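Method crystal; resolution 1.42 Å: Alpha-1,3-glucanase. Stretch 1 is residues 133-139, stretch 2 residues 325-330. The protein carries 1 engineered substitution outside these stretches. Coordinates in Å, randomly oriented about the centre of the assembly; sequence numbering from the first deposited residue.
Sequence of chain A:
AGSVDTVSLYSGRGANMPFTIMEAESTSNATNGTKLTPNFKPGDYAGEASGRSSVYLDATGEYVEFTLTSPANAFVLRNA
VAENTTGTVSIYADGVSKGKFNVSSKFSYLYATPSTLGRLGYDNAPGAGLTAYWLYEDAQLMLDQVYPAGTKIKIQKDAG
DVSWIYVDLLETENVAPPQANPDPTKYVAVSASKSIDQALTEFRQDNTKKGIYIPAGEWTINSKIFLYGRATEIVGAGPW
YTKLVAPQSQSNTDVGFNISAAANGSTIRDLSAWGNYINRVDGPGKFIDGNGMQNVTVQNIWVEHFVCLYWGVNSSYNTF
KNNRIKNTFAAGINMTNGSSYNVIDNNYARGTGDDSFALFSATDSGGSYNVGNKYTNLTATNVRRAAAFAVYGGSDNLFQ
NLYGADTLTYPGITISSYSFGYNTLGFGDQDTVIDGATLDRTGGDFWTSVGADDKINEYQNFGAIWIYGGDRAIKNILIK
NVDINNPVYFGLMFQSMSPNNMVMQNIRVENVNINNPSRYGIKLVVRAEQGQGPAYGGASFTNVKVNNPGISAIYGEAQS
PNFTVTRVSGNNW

Stretch 1, residues 133-139: YWLYEDA
Stretch 2 325-330: IKNTFA

Two segments of an alpha-1,3-glucanase, nearly two hundred residues apart in sequence, meet through one direct hydrogen bond, two bridging waters and an aromatic contact, burying 257 Å² in all. Their touching parts run in roughly opposed directions, 147° apart from end to end. The register is set by Glu137 and Asn327, whose CA atoms lie 7.4 Å apart; at that spacing side chains, not backbones, make the connection.

In the first stretch Trp134 takes the left-handed backbone conformation (phi/psi 57/59), Leu135 turns the chain at -86/-21, and by Glu137 (-151/-178) and Asp138 (-124/149) it is an extended strand. The second stretch leaves its strand at Lys326 (-132/139) and enters a left-handed bend at Asn327 (58/55), a conformation asparagine tolerates better than most residues. Thr328 (-101/165) and Phe329 (-98/-9) follow.

Asp138 is the polar centre. Its CA-to-CB bond points toward the other stretch, and rotamer m with chi2 near -5° presents the carboxylate to Asn327, likewise m with chi2 -51°. Asn327 ND2 donates to Asp138 OD2 over 3.0 Å at a nearly straight 162°. The remaining amide atom is also satisfied: water 1 donates to Asn327 OD1 and to Asp138 OD1, both at 2.8 Å, so the direct bond and the water link together join amide to carboxylate. An asparagine suits this place because one short side chain offers both a donor and an acceptor, while aspartate supplies two acceptors.

The second water carries the link to Lys326. It donates to Asp138 OD2 at 2.7 Å and accepts from Lys326 NZ at 2.8 Å. The charges themselves remain apart, with Asp138 OD2 4.4 Å from Lys326 NZ, beyond a salt bridge, so water mediates their meeting. Lysine suits the position by its length: chi1 m, chi2 t, chi3 -92° and chi4 t carry the ammonium to the water, while its aliphatic CD passes 4.0 Å from Asp138 OD2.

Glu137 leaves its strand sideways, yet its end comes nearer the second stretch, with chi1 at -110° between wells, chi2 m and chi3 156°. This folds the carboxylate back so that OE2 accepts from the backbone Asp138 N at 2.8 Å and 159°. Its OE1 packs 3.2 Å from Asn327 CB and finds its hydrogen-bonding partner elsewhere in the structure.

At the other end the contact is apolar. Trp134, m with chi2 18°, points toward the second stretch, and its CZ3 lies 3.7 Å from CD1 of Phe329, an m rotamer with chi2 -87°. The phenylalanine atom sits at the edge of the indole, near its plane. Broad aromatic rings suit this buried place because they cover the gap between the backbones without needing polar partners here; Trp134 NE1 is satisfied elsewhere. Thr328 points away, and in rotamer p its OG1 donates to Ala330 O at 3.0 Å, bracing its own loop.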

# COMPACT_ATOMS: atom_id res chain seq x y z
N TYR A 133 6.02 16.85 1.70
CA TYR A 133 5.13 15.84 1.16
C TYR A 133 4.86 14.82 2.26
O TYR A 133 5.45 14.88 3.34
CB TYR A 133 5.79 15.13 -0.04
CG TYR A 133 6.15 16.05 -1.18
CD1 TYR A 133 7.37 16.72 -1.21
CD2 TYR A 133 5.26 16.26 -2.22
CE1 TYR A 133 7.69 17.57 -2.27
CE2 TYR A 133 5.56 17.12 -3.28
CZ TYR A 133 6.78 17.76 -3.29
OH TYR A 133 7.09 18.60 -4.34
N TRP A 134 3.99 13.86 1.97
CA TRP A 134 3.69 12.77 2.91
C TRP A 134 3.20 13.34 4.25
O TRP A 134 3.78 13.10 5.32
CB TRP A 134 4.88 11.83 3.10
CG TRP A 134 5.29 11.07 1.87
CD1 TRP A 134 4.97 11.35 0.56
CD2 TRP A 134 6.10 9.89 1.84
NE1 TRP A 134 5.56 10.41 -0.28
CE2 TRP A 134 6.25 9.51 0.50
CE3 TRP A 134 6.72 9.12 2.83
CZ2 TRP A 134 6.99 8.39 0.12
CZ3 TRP A 134 7.44 8.01 2.46
CH2 TRP A 134 7.57 7.65 1.11
N LEU A 135 2.12 14.10 4.16
CA LEU A 135 1.69 14.99 5.24
C LEU A 135 0.81 14.30 6.28
O LEU A 135 0.71 14.81 7.39
CB LEU A 135 0.89 16.15 4.64
CG LEU A 135 1.60 16.93 3.53
CD1 LEU A 135 0.61 17.84 2.81
CD2 LEU A 135 2.73 17.76 4.13
N TYR A 136 0.19 13.18 5.93
CA TYR A 136 -0.76 12.51 6.81
C TYR A 136 -0.09 11.44 7.66
O TYR A 136 0.92 10.84 7.26
CB TYR A 136 -1.92 11.91 6.00
CG TYR A 136 -2.89 12.98 5.59
CD1 TYR A 136 -3.92 13.36 6.44
CD2 TYR A 136 -2.75 13.67 4.39
CE1 TYR A 136 -4.79 14.39 6.12
CE2 TYR A 136 -3.63 14.70 4.05
CZ TYR A 136 -4.64 15.05 4.92
OH TYR A 136 -5.52 16.06 4.60
N GLU A 137 -0.64 11.22 8.84
CA GLU A 137 -0.23 10.11 9.70
C GLU A 137 -1.43 9.69 10.54
O GLU A 137 -2.54 10.22 10.39
CB GLU A 137 1.01 10.47 10.53
CG GLU A 137 2.27 9.72 10.10
CD GLU A 137 2.21 8.23 10.41
OE1 GLU A 137 2.92 7.45 9.75
OE2 GLU A 137 1.47 7.85 11.35
N ASP A 138 -1.22 8.71 11.41
CA ASP A 138 -2.32 8.03 12.07
C ASP A 138 -2.20 8.10 13.58
O ASP A 138 -1.09 8.11 14.14
CB ASP A 138 -2.36 6.54 11.70
CG ASP A 138 -2.71 6.28 10.24
OD1 ASP A 138 -3.02 7.24 9.48
OD2 ASP A 138 -2.66 5.09 9.86
N ALA A 139 -3.35 8.12 14.24
CA ALA A 139 -3.42 7.99 15.69
C ALA A 139 -4.36 6.84 16.03
O ALA A 139 -5.44 6.71 15.44
CB ALA A 139 -3.95 9.28 16.33
N ILE A 325 -0.50 -3.32 6.57
CA ILE A 325 0.79 -2.70 6.30
C ILE A 325 0.51 -1.22 6.12
O ILE A 325 -0.09 -0.83 5.12
CB ILE A 325 1.43 -3.27 5.03
CG1 ILE A 325 1.48 -4.80 5.10
CG2 ILE A 325 2.81 -2.67 4.81
CD1 ILE A 325 1.69 -5.44 3.74
N LYS A 326 0.92 -0.40 7.07
CA LYS A 326 0.56 1.01 7.00
C LYS A 326 1.77 1.91 7.23
O LYS A 326 2.61 1.63 8.09
CB LYS A 326 -0.55 1.37 8.00
CG LYS A 326 -1.93 0.79 7.61
CD LYS A 326 -3.04 1.34 8.52
CE LYS A 326 -3.28 0.45 9.71
NZ LYS A 326 -4.24 1.09 10.66
N ASN A 327 1.85 2.99 6.45
CA ASN A 327 2.80 4.06 6.70
C ASN A 327 4.23 3.54 6.71
O ASN A 327 4.99 3.70 7.67
CB ASN A 327 2.41 4.83 7.97
CG ASN A 327 0.93 5.16 8.00
OD1 ASN A 327 0.39 5.71 7.03
ND2 ASN A 327 0.25 4.79 9.08
N THR A 328 4.59 2.88 5.61
CA THR A 328 5.96 2.42 5.41
C THR A 328 6.70 3.37 4.47
O THR A 328 6.10 4.20 3.78
CB THR A 328 6.01 0.99 4.83
OG1 THR A 328 5.37 0.97 3.54
CG2 THR A 328 5.29 -0.00 5.74
N PHE A 329 8.02 3.23 4.45
CA PHE A 329 8.83 4.17 3.69
C PHE A 329 9.22 3.67 2.31
O PHE A 329 9.73 4.46 1.50
CB PHE A 329 10.01 4.67 4.53
CG PHE A 329 9.54 5.54 5.65
CD1 PHE A 329 9.36 6.91 5.46
CD2 PHE A 329 9.17 4.99 6.86
CE1 PHE A 329 8.88 7.71 6.47
CE2 PHE A 329 8.68 5.79 7.89
CZ PHE A 329 8.53 7.15 7.68
N ALA A 330 8.96 2.40 2.01
CA ALA A 330 9.07 1.88 0.65
C ALA A 330 7.98 0.83 0.44
O ALA A 330 6.89 0.95 1.01
CB ALA A 330 10.47 1.33 0.37
O HOH W 1 -2.35 6.36 6.96
O HOH W 2 -2.66 3.14 11.78